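Local coordinates for protein mannonate dehydratase (Streptococcus suis, PDB 3BDK) that probably catalyses the dehydration of D-mannonate to 2-dehydro-3-deoxy-D-gluconate, with a xylose isomerase-like TIM barrel and a bound manganese ion, at residues W61-E64 / N65-L69; A196-E199 / Y200-A204; Y275-R279 / N280-F284; N364-A368 / G369-D373. One frame throughout, in Å; residues are numbered along the deposited sequence.

Interaction 1: residues W61-E64 / N65-L69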
loop_
_atom_site.group_PDB
_atom_site.type_symbol
_atom_site.label_atom_id
_atom_site.label_comp_id
_atom_site.label_asym_id
_atom_site.label_seq_id
_atom_site.Cartn_x
_atom_site.Cartn_y
_atom_site.Cartn_z
ATOM N N TRP A 61 33.907 -6.467 -11.368
ATOM C CA TRP A 61 32.993 -7.112 -10.422
ATOM C C TRP A 61 33.136 -8.642 -10.487
ATOM O O TRP A 61 32.719 -9.257 -11.469
ATOM C CB TRP A 61 31.544 -6.688 -10.706
ATOM C CG TRP A 61 31.131 -5.355 -10.102
ATOM C CD1 TRP A 61 31.934 -4.271 -9.852
ATOM C CD2 TRP A 61 29.808 -4.971 -9.704
ATOM N NE1 TRP A 61 31.195 -3.244 -9.305
ATOM C CE2 TRP A 61 29.889 -3.645 -9.203
ATOM C CE3 TRP A 61 28.562 -5.617 -9.712
ATOM C CZ2 TRP A 61 28.771 -2.958 -8.716
ATOM C CZ3 TRP A 61 27.449 -4.933 -9.225
ATOM C CH2 TRP A 61 27.563 -3.616 -8.735
ATOM N N PRO A 62 33.732 -9.253 -9.440
ATOM C CA PRO A 62 33.978 -10.697 -9.401
ATOM C C PRO A 62 32.697 -11.485 -9.185
ATOM O O PRO A 62 31.823 -11.040 -8.439
ATOM C CB PRO A 62 34.890 -10.869 -8.174
ATOM C CG PRO A 62 35.297 -9.488 -7.751
ATOM C CD PRO A 62 34.205 -8.592 -8.207
ATOM N N LEU A 63 32.594 -12.651 -9.817
ATOM C CA LEU A 63 31.444 -13.539 -9.617
ATOM C C LEU A 63 31.233 -13.900 -8.130
ATOM O O LEU A 63 30.098 -13.910 -7.646
ATOM C CB LEU A 63 31.582 -14.807 -10.461
ATOM C CG LEU A 63 30.382 -15.262 -11.300
ATOM C CD1 LEU A 63 30.458 -16.761 -11.576
ATOM C CD2 LEU A 63 29.049 -14.921 -10.671
ATOM N N GLU A 64 32.333 -14.172 -7.424
ATOM C CA GLU A 64 32.343 -14.429 -5.968
ATOM C C GLU A 64 31.505 -13.434 -5.139
ATOM O O GLU A 64 30.917 -13.802 -4.115
ATOM C CB GLU A 64 33.799 -14.453 -5.441
ATOM C CG GLU A 64 34.505 -15.826 -5.433
ATOM C CD GLU A 64 34.096 -16.738 -6.595
ATOM O OE1 GLU A 64 32.924 -17.192 -6.608
ATOM O OE2 GLU A 64 34.943 -17.013 -7.482
ATOM N N ASN A 65 31.458 -12.186 -5.594
ATOM C CA ASN A 65 30.781 -11.125 -4.872
ATOM C C ASN A 65 29.295 -11.032 -5.184
ATOM O O ASN A 65 28.481 -10.732 -4.306
ATOM C CB ASN A 65 31.451 -9.792 -5.180
ATOM C CG ASN A 65 32.681 -9.558 -4.352
ATOM O OD1 ASN A 65 33.655 -10.316 -4.417
ATOM N ND2 ASN A 65 32.654 -8.496 -3.565
ATOM N N ILE A 66 28.946 -11.272 -6.442
ATOM C CA ILE A 66 27.561 -11.174 -6.864
ATOM C C ILE A 66 26.829 -12.470 -6.511
ATOM O O ILE A 66 25.644 -12.449 -6.170
ATOM C CB ILE A 66 27.424 -10.764 -8.371
ATOM C CG1 ILE A 66 27.198 -11.966 -9.285
ATOM C CG2 ILE A 66 28.622 -9.921 -8.843
ATOM C CD1 ILE A 66 25.776 -12.138 -9.675
ATOM N N LEU A 67 27.548 -13.590 -6.575
ATOM C CA LEU A 67 27.021 -14.874 -6.135
ATOM C C LEU A 67 26.703 -14.847 -4.642
ATOM O O LEU A 67 25.609 -15.249 -4.242
ATOM C CB LEU A 67 28.008 -16.000 -6.431
ATOM C CG LEU A 67 28.118 -16.513 -7.866
ATOM C CD1 LEU A 67 29.334 -17.441 -8.009
ATOM C CD2 LEU A 67 26.830 -17.198 -8.346
ATOM N N GLU A 68 27.641 -14.359 -3.828
ATOM C CA GLU A 68 27.469 -14.375 -2.375
ATOM C C GLU A 68 26.275 -13.528 -1.891
ATOM O O GLU A 68 25.792 -13.703 -0.761
ATOM C CB GLU A 68 28.768 -14.008 -1.643
ATOM C CG GLU A 68 28.884 -12.559 -1.192
ATOM C CD GLU A 68 29.892 -12.370 -0.068
ATOM O OE1 GLU A 68 31.009 -12.935 -0.157
ATOM O OE2 GLU A 68 29.576 -11.645 0.906
ATOM N N LEU A 69 25.803 -12.618 -2.743
ATOM C CA LEU A 69 24.599 -11.839 -2.451
ATOM C C LEU A 69 23.367 -12.511 -3.042
ATOM O O LEU A 69 22.280 -12.423 -2.477
ATOM C CB LEU A 69 24.732 -10.388 -2.942
ATOM C CG LEU A 69 25.882 -9.516 -2.395
ATOM C CD1 LEU A 69 25.643 -8.044 -2.738
ATOM C CD2 LEU A 69 26.133 -9.692 -0.880
#
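Leu63 O takes two backbone N-H groups from the next turn. The bond from Leu67 N to Leu63 O is short (2.8 Å) and nearly straight, an i to i+4 bond of helix 63-74. The one from Ile66 N is weak and bent. This is the N-terminal turn of that helix, in the beta-alpha-beta unit formed with strands 47-50 and 79-84 of the TIM barrel. Pro62 holds the N-cap position. Pro62 O accepts Asn65 N at 3.1 Å, with the donor above the carbonyl plane, and closes the turn three residues on. Glu64 O continues the helix with a weak bond from Glu68 N.

The side chains meet three to five residues apart. Leu63 CD2 presses on Leu67 CG at 3.4 Å, and the two chains cross at a slant. Leu63 CD2 also meets Ile66 CG1 at 3.8 Å. On the inner side, Ile66 CG2 comes within 4.4 Å of Trp61 CE3, at an oblique angle to the indole. Ile66 also packs on Ala116 and Ile118, and Trp61 on Ala51 and Val55. Trp61 O is bonded by Asn112 ND2, which ties the entry of the helix to helix 99-114.

Asn65 CG stands beside its own backbone N (chi1 -82°). From there Asn65 OD1 lies 3.8 Å from Pro62 CG, while ND2 makes a weak bond to Asp54 OD2.

Interaction 2: residues A196-E199 / Y200-A204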
loop_
_atom_site.group_PDB
_atom_site.type_symbol
_atom_site.label_atom_id
_atom_site.label_comp_id
_atom_site.label_asym_id
_atom_site.label_seq_id
_atom_site.Cartn_x
_atom_site.Cartn_y
_atom_site.Cartn_z
ATOM N N ALA A 196 28.866 12.253 -26.923
ATOM C CA ALA A 196 30.001 11.518 -27.492
ATOM C C ALA A 196 30.664 10.555 -26.510
ATOM O O ALA A 196 31.025 9.444 -26.877
ATOM C CB ALA A 196 31.035 12.489 -28.049
ATOM N N ASN A 197 30.840 10.983 -25.270
ATOM C CA ASN A 197 31.437 10.116 -24.292
ATOM C C ASN A 197 30.555 8.900 -24.034
ATOM O O ASN A 197 31.067 7.785 -23.842
ATOM C CB ASN A 197 31.742 10.896 -23.025
ATOM C CG ASN A 197 32.761 12.001 -23.266
ATOM O OD1 ASN A 197 33.368 12.073 -24.330
ATOM N ND2 ASN A 197 32.952 12.860 -22.280
ATOM N N LEU A 198 29.239 9.111 -24.083
ATOM C CA LEU A 198 28.261 8.070 -23.829
ATOM C C LEU A 198 28.182 7.123 -24.993
ATOM O O LEU A 198 28.140 5.909 -24.808
ATOM C CB LEU A 198 26.868 8.664 -23.574
ATOM C CG LEU A 198 25.670 7.698 -23.438
ATOM C CD1 LEU A 198 25.808 6.758 -22.238
ATOM C CD2 LEU A 198 24.363 8.466 -23.352
ATOM N N GLU A 199 28.132 7.678 -26.195
ATOM C CA GLU A 199 28.060 6.864 -27.384
ATOM C C GLU A 199 29.240 5.892 -27.450
ATOM O O GLU A 199 29.064 4.707 -27.735
ATOM C CB GLU A 199 28.023 7.746 -28.611
ATOM C CG GLU A 199 27.459 7.027 -29.826
ATOM C CD GLU A 199 27.766 7.750 -31.101
ATOM O OE1 GLU A 199 27.870 9.001 -31.047
ATOM O OE2 GLU A 199 27.921 7.066 -32.141
ATOM N N TYR A 200 30.430 6.406 -27.158
ATOM C CA TYR A 200 31.637 5.613 -27.085
ATOM C C TYR A 200 31.474 4.461 -26.104
ATOM O O TYR A 200 31.820 3.315 -26.411
ATOM C CB TYR A 200 32.793 6.495 -26.634
ATOM C CG TYR A 200 34.160 5.830 -26.675
ATOM C CD1 TYR A 200 34.923 5.828 -27.850
ATOM C CD2 TYR A 200 34.696 5.229 -25.538
ATOM C CE1 TYR A 200 36.180 5.238 -27.890
ATOM C CE2 TYR A 200 35.950 4.634 -25.563
ATOM C CZ TYR A 200 36.694 4.644 -26.741
ATOM O OH TYR A 200 37.942 4.054 -26.772
ATOM N N PHE A 201 30.955 4.791 -24.923
ATOM C CA PHE A 201 30.675 3.826 -23.851
ATOM C C PHE A 201 29.636 2.781 -24.270
ATOM O O PHE A 201 29.821 1.596 -24.035
ATOM C CB PHE A 201 30.220 4.592 -22.598
ATOM C CG PHE A 201 29.787 3.722 -21.449
ATOM C CD1 PHE A 201 28.437 3.604 -21.125
ATOM C CD2 PHE A 201 30.728 3.068 -20.655
ATOM C CE1 PHE A 201 28.028 2.827 -20.055
ATOM C CE2 PHE A 201 30.330 2.292 -19.569
ATOM C CZ PHE A 201 28.978 2.162 -19.274
ATOM N N ILE A 202 28.561 3.236 -24.901
ATOM C CA ILE A 202 27.469 2.369 -25.322
ATOM C C ILE A 202 27.947 1.355 -26.360
ATOM O O ILE A 202 27.862 0.147 -26.134
ATOM C CB ILE A 202 26.247 3.186 -25.840
ATOM C CG1 ILE A 202 25.504 3.864 -24.680
ATOM C CG2 ILE A 202 25.290 2.331 -26.636
ATOM C CD1 ILE A 202 25.058 2.938 -23.525
ATOM N N LYS A 203 28.484 1.827 -27.483
ATOM C CA LYS A 203 28.834 0.882 -28.543
ATOM C C LYS A 203 29.946 -0.043 -28.103
ATOM O O LYS A 203 30.090 -1.123 -28.651
ATOM C CB LYS A 203 29.084 1.540 -29.915
ATOM C CG LYS A 203 30.078 2.695 -29.942
ATOM C CD LYS A 203 30.182 3.334 -31.339
ATOM C CE LYS A 203 28.833 3.833 -31.809
ATOM N NZ LYS A 203 28.055 4.389 -30.661
ATOM N N ALA A 204 30.691 0.376 -27.087
ATOM C CA ALA A 204 31.673 -0.477 -26.433
ATOM C C ALA A 204 31.033 -1.676 -25.701
ATOM O O ALA A 204 31.452 -2.826 -25.908
ATOM C CB ALA A 204 32.534 0.340 -25.462
#
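Residues 196-199 and 200-204 are one unbroken run in the middle of helix 191-210. Four i to i+4 bonds join them: Tyr200 N to Ala196 O, Phe201 N to Asn197 O, Ile202 N to Leu198 O and Lys203 N to Glu199 O. The last is almost straight, with an N-H...O angle of 176°.

Leu198 and Ile202 lie side by side and point the same way. Leu198 CD1 rests 3.8 Å from Ile202 CG1. Leu198 CD1 is also 4.3 Å from Phe201 CD1 and meets that ring obliquely. Glu199 and Lys203 are modelled as a salt bridge, Lys203 NZ to Glu199 OE2 3.1 Å, a weak hydrogen bond. The lysine chain bends back at chi3 and chi4 to get there, but NZ is too close to a neighbour, so its place is doubtful.

The apolar face of this barrel helix is turned inward. Phe201 and Ile202 lie on Tyr123 of strand 120-123, and Phe201 meets Tyr106 edge-to-face. Leu198 and Ile202 reach Phe243 of helix 237-245. On the flank facing helix 99-114, Tyr200 lies on Ile103, makes a cation-pi contact with Arg99 and bonds Asp100 through OH.

Interaction 3: residues Y275-R279 / N280-F284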
loop_
_atom_site.group_PDB
_atom_site.type_symbol
_atom_site.label_atom_id
_atom_site.label_comp_id
_atom_site.label_asym_id
_atom_site.label_seq_id
_atom_site.Cartn_x
_atom_site.Cartn_y
_atom_site.Cartn_z
ATOM N N TYR A 275 5.569 6.169 -25.573
ATOM C CA TYR A 275 6.575 6.163 -26.631
ATOM C C TYR A 275 7.567 5.001 -26.475
ATOM O O TYR A 275 7.783 4.241 -27.420
ATOM C CB TYR A 275 7.349 7.500 -26.747
ATOM C CG TYR A 275 8.519 7.352 -27.687
ATOM C CD1 TYR A 275 8.343 7.427 -29.076
ATOM C CD2 TYR A 275 9.783 7.056 -27.194
ATOM C CE1 TYR A 275 9.408 7.231 -29.949
ATOM C CE2 TYR A 275 10.870 6.862 -28.056
ATOM C CZ TYR A 275 10.675 6.947 -29.434
ATOM O OH TYR A 275 11.766 6.748 -30.270
ATOM N N ALA A 276 8.160 4.878 -25.285
ATOM C CA ALA A 276 9.259 3.957 -25.041
ATOM C C ALA A 276 8.806 2.517 -25.007
ATOM O O ALA A 276 9.581 1.606 -25.313
ATOM C CB ALA A 276 9.940 4.307 -23.751
ATOM N N LEU A 277 7.549 2.320 -24.613
ATOM C CA LEU A 277 6.931 1.000 -24.645
ATOM C C LEU A 277 6.743 0.521 -26.086
ATOM O O LEU A 277 7.102 -0.605 -26.398
ATOM C CB LEU A 277 5.593 0.975 -23.887
ATOM C CG LEU A 277 5.559 1.061 -22.360
ATOM C CD1 LEU A 277 4.134 1.295 -21.934
ATOM C CD2 LEU A 277 6.149 -0.150 -21.658
ATOM N N LYS A 278 6.192 1.374 -26.954
ATOM C CA LYS A 278 6.015 1.035 -28.376
ATOM C C LYS A 278 7.334 0.629 -29.020
ATOM O O LYS A 278 7.344 -0.074 -30.018
ATOM C CB LYS A 278 5.436 2.200 -29.163
ATOM C CG LYS A 278 3.989 2.508 -28.874
ATOM C CD LYS A 278 3.455 3.626 -29.778
ATOM C CE LYS A 278 1.928 3.546 -29.887
ATOM N NZ LYS A 278 1.257 4.638 -30.675
ATOM N N ARG A 279 8.448 1.068 -28.458
ATOM C CA ARG A 279 9.735 0.660 -28.996
ATOM C C ARG A 279 10.340 -0.539 -28.275
ATOM O O ARG A 279 11.469 -0.922 -28.567
ATOM C CB ARG A 279 10.718 1.837 -29.015
ATOM C CG ARG A 279 10.436 2.822 -30.140
ATOM C CD ARG A 279 11.585 3.774 -30.354
ATOM N NE ARG A 279 12.806 3.124 -30.837
ATOM C CZ ARG A 279 13.938 3.769 -31.123
ATOM N NH1 ARG A 279 14.988 3.095 -31.552
ATOM N NH2 ARG A 279 14.027 5.088 -30.985
ATOM N N ASN A 280 9.585 -1.143 -27.354
ATOM C CA ASN A 280 10.077 -2.236 -26.518
ATOM C C ASN A 280 11.376 -1.842 -25.811
ATOM O O ASN A 280 12.380 -2.566 -25.851
ATOM C CB ASN A 280 10.243 -3.542 -27.332
ATOM C CG ASN A 280 10.418 -4.789 -26.436
ATOM O OD1 ASN A 280 9.517 -5.145 -25.667
ATOM N ND2 ASN A 280 11.580 -5.448 -26.533
ATOM N N ARG A 281 11.366 -0.690 -25.154
ATOM C CA ARG A 281 12.616 -0.166 -24.634
ATOM C C ARG A 281 12.615 0.160 -23.141
ATOM O O ARG A 281 13.551 0.783 -22.627
ATOM C CB ARG A 281 13.094 1.029 -25.490
ATOM C CG ARG A 281 13.733 0.637 -26.843
ATOM C CD ARG A 281 14.774 -0.485 -26.662
ATOM N NE ARG A 281 15.495 -0.849 -27.883
ATOM C CZ ARG A 281 14.954 -1.470 -28.928
ATOM N NH1 ARG A 281 13.666 -1.796 -28.934
ATOM N NH2 ARG A 281 15.710 -1.770 -29.976
ATOM N N ILE A 282 11.571 -0.266 -22.441
ATOM C CA ILE A 282 11.572 -0.174 -20.997
ATOM C C ILE A 282 12.095 -1.497 -20.451
ATOM O O ILE A 282 11.457 -2.525 -20.631
ATOM C CB ILE A 282 10.176 0.136 -20.417
ATOM C CG1 ILE A 282 9.555 1.353 -21.098
ATOM C CG2 ILE A 282 10.283 0.353 -18.921
ATOM C CD1 ILE A 282 8.642 2.186 -20.191
ATOM N N ASN A 283 13.248 -1.459 -19.790
ATOM C CA ASN A 283 13.848 -2.662 -19.226
ATOM C C ASN A 283 13.818 -2.660 -17.701
ATOM O O ASN A 283 14.412 -3.524 -17.058
ATOM C CB ASN A 283 15.286 -2.827 -19.723
ATOM C CG ASN A 283 15.358 -3.109 -21.210
ATOM O OD1 ASN A 283 16.408 -2.947 -21.834
ATOM N ND2 ASN A 283 14.240 -3.534 -21.788
ATOM N N PHE A 284 13.120 -1.683 -17.129
ATOM C CA PHE A 284 13.115 -1.491 -15.684
ATOM C C PHE A 284 12.423 -0.185 -15.305
ATOM O O PHE A 284 12.328 0.737 -16.114
ATOM C CB PHE A 284 14.542 -1.507 -15.136
ATOM C CG PHE A 284 14.618 -1.422 -13.639
ATOM C CD1 PHE A 284 15.633 -0.710 -13.022
ATOM C CD2 PHE A 284 13.674 -2.055 -12.846
ATOM C CE1 PHE A 284 15.705 -0.630 -11.644
ATOM C CE2 PHE A 284 13.741 -1.979 -11.469
ATOM C CZ PHE A 284 14.758 -1.266 -10.867
#
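The Arg279 guanidinium has Tyr275 OH at its edge, 4° out of plane, and Arg279 NH2 gives Tyr275 OH a bond of 2.9 Å. Both residues belong to the end of helix 269-278, which a Schellman motif closes. Asp248 forms a salt bridge with Arg279 NH1, and Asn245 OD1 accepts from NH2. The group is thus held by several partners, which should fix its rotation. The next residue but one, Arg281, packs its CG against Arg279 CB at 3.9 Å.

In the Schellman motif, Arg281 N reaches back to Ala276 O at 2.9 Å, and Asn280 N bonds Leu277 O at 2.7 Å. Asn280, with positive phi (53°), is the C-prime residue. It lets the chain pass directly from a barrel helix into strand 282-286, which runs on to the manganese ligand His286. Strand 252-257 pairs with the new strand through backbone bonds to Ile254 and Met256.

Ile282 packs against the last turn of the helix. Ile282 CG1 stands beside the backbone N (chi1 -52°) and comes 4.0 Å from Ala276 CB. Ile282 CD1 touches Leu277 CD2 at 3.7 Å.

Interaction 4: residues N364-A368 / G369-D373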
loop_
_atom_site.group_PDB
_atom_site.type_symbol
_atom_site.label_atom_id
_atom_site.label_comp_id
_atom_site.label_asym_id
_atom_site.label_seq_id
_atom_site.Cartn_x
_atom_site.Cartn_y
_atom_site.Cartn_z
ATOM N N ASN A 364 -6.234 -2.799 -12.981
ATOM C CA ASN A 364 -6.151 -2.517 -14.419
ATOM C C ASN A 364 -6.110 -3.782 -15.255
ATOM O O ASN A 364 -6.713 -3.839 -16.328
ATOM C CB ASN A 364 -4.970 -1.624 -14.753
ATOM C CG ASN A 364 -5.286 -0.178 -14.562
ATOM O OD1 ASN A 364 -6.276 0.322 -15.088
ATOM N ND2 ASN A 364 -4.445 0.515 -13.796
ATOM N N MET A 365 -5.412 -4.793 -14.749
ATOM C CA MET A 365 -5.436 -6.106 -15.370
ATOM C C MET A 365 -6.878 -6.572 -15.594
ATOM O O MET A 365 -7.317 -6.661 -16.738
ATOM C CB MET A 365 -4.621 -7.100 -14.556
ATOM C CG MET A 365 -3.118 -6.868 -14.668
ATOM S SD MET A 365 -2.287 -7.583 -16.128
ATOM C CE MET A 365 -3.134 -6.804 -17.478
ATOM N N ARG A 366 -7.626 -6.800 -14.517
ATOM C CA ARG A 366 -9.010 -7.288 -14.621
ATOM C C ARG A 366 -9.881 -6.392 -15.490
ATOM O O ARG A 366 -10.765 -6.869 -16.194
ATOM C CB ARG A 366 -9.661 -7.431 -13.234
ATOM C CG ARG A 366 -8.891 -8.295 -12.232
ATOM C CD ARG A 366 -8.962 -9.763 -12.588
ATOM N NE ARG A 366 -8.613 -10.606 -11.449
ATOM C CZ ARG A 366 -8.275 -11.893 -11.525
ATOM N NH1 ARG A 366 -8.214 -12.515 -12.701
ATOM N NH2 ARG A 366 -7.991 -12.560 -10.415
ATOM N N ALA A 367 -9.641 -5.092 -15.425
ATOM C CA ALA A 367 -10.410 -4.150 -16.207
ATOM C C ALA A 367 -10.143 -4.366 -17.694
ATOM O O ALA A 367 -11.035 -4.162 -18.530
ATOM C CB ALA A 367 -10.082 -2.725 -15.802
ATOM N N ALA A 368 -8.915 -4.779 -18.018
ATOM C CA ALA A 368 -8.582 -5.170 -19.392
ATOM C C ALA A 368 -9.346 -6.448 -19.769
ATOM O O ALA A 368 -10.122 -6.463 -20.734
ATOM C CB ALA A 368 -7.062 -5.368 -19.560
ATOM N N GLY A 369 -9.133 -7.487 -18.964
ATOM C CA GLY A 369 -9.644 -8.824 -19.204
ATOM C C GLY A 369 -8.570 -9.815 -18.806
ATOM O O GLY A 369 -8.837 -10.999 -18.637
ATOM N N LYS A 370 -7.343 -9.331 -18.658
ATOM C CA LYS A 370 -6.225 -10.190 -18.253
ATOM C C LYS A 370 -6.314 -10.564 -16.782
ATOM O O LYS A 370 -7.130 -10.014 -16.044
ATOM C CB LYS A 370 -4.874 -9.534 -18.575
ATOM C CG LYS A 370 -4.207 -10.080 -19.834
ATOM C CD LYS A 370 -3.295 -9.056 -20.505
ATOM C CE LYS A 370 -4.093 -8.101 -21.405
ATOM N NZ LYS A 370 -3.202 -7.105 -22.066
ATOM N N THR A 371 -5.467 -11.509 -16.379
ATOM C CA THR A 371 -5.484 -12.066 -15.040
ATOM C C THR A 371 -4.105 -11.831 -14.421
ATOM O O THR A 371 -3.111 -12.346 -14.934
ATOM C CB THR A 371 -5.893 -13.614 -15.030
ATOM O OG1 THR A 371 -4.854 -14.434 -15.594
ATOM C CG2 THR A 371 -7.201 -13.874 -15.805
ATOM N N PRO A 372 -4.033 -11.026 -13.333
ATOM C CA PRO A 372 -2.779 -10.653 -12.651
ATOM C C PRO A 372 -2.013 -11.828 -12.082
ATOM O O PRO A 372 -2.405 -12.970 -12.291
ATOM C CB PRO A 372 -3.256 -9.757 -11.508
ATOM C CG PRO A 372 -4.682 -10.107 -11.329
ATOM C CD PRO A 372 -5.193 -10.388 -12.691
ATOM N N ASP A 373 -0.918 -11.546 -11.379
ATOM C CA ASP A 373 -0.145 -12.581 -10.698
ATOM C C ASP A 373 0.959 -11.966 -9.873
ATOM O O ASP A 373 1.553 -10.971 -10.258
ATOM C CB ASP A 373 0.460 -13.595 -11.686
ATOM C CG ASP A 373 1.037 -14.826 -10.982
ATOM O OD1 ASP A 373 0.242 -15.676 -10.525
ATOM O OD2 ASP A 373 2.277 -14.942 -10.873
#
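Met365 makes the buried part of this contact. The exposed Arg366 makes the outer part, with its flat group resting on the exit segment from the solvent side. Together they meet the chain as it leaves the C-terminal end of helix 348-368. Met365 O accepts Gly369 N at 3.0 Å, in the carbonyl plane and nearly straight, as the last turn closes. Gly369 then leaves helical geometry with positive phi (141°), at angles where a side chain would be jammed against the preceding carbonyl.

The Met365 side chain bends at chi2 and chi3. This brings Met365 CE against the exit segment, 3.4 Å from Lys370 CB and 3.8 Å from Lys370 CD. Met365 CB also touches Pro372 CD at 3.8 Å. Val319 of helix 311-320 packs on the methionine as well.

On the solvent side, Arg366 folds at chi2 (-72°) and lays its guanidinium against Pro372. Pro372 CD sits over one face, 3.6 Å from Arg366 CZ and displaced toward the rim, and the two side chains cross at about a right angle. Arg366 NH1 adds a contact of 3.5 Å to Thr371 CB. Asn312 of the second subunit also packs on Arg366.

The exit segment is held by the Gly369 N bond, by apolar packing and by the guanidinium lying on Pro372, while the Lys370 charge is paired outside the turn, in a salt bridge with Asp322.

All four contacts are local, and each concerns a helix of the barrel layer. Interaction 1 starts a helix, interaction 2 lies in the middle of one, and interactions 3 and 4 end one. No two share a helix, and their nearest atoms are at least about 10 Å apart. Interactions 1 to 3 are partly buried. Interaction 3, centred about 15 Å from the chain centre, is the innermost and leads into a barrel strand. Interaction 4 is a surface contact beside the second subunit. Its guanidinium lies against a proline, whereas that of Arg279 in interaction 3 is gripped by polar partners. Only interaction 2 is modelled with a salt bridge between its own segments, and its lysine nitrogen is uncertainly placed.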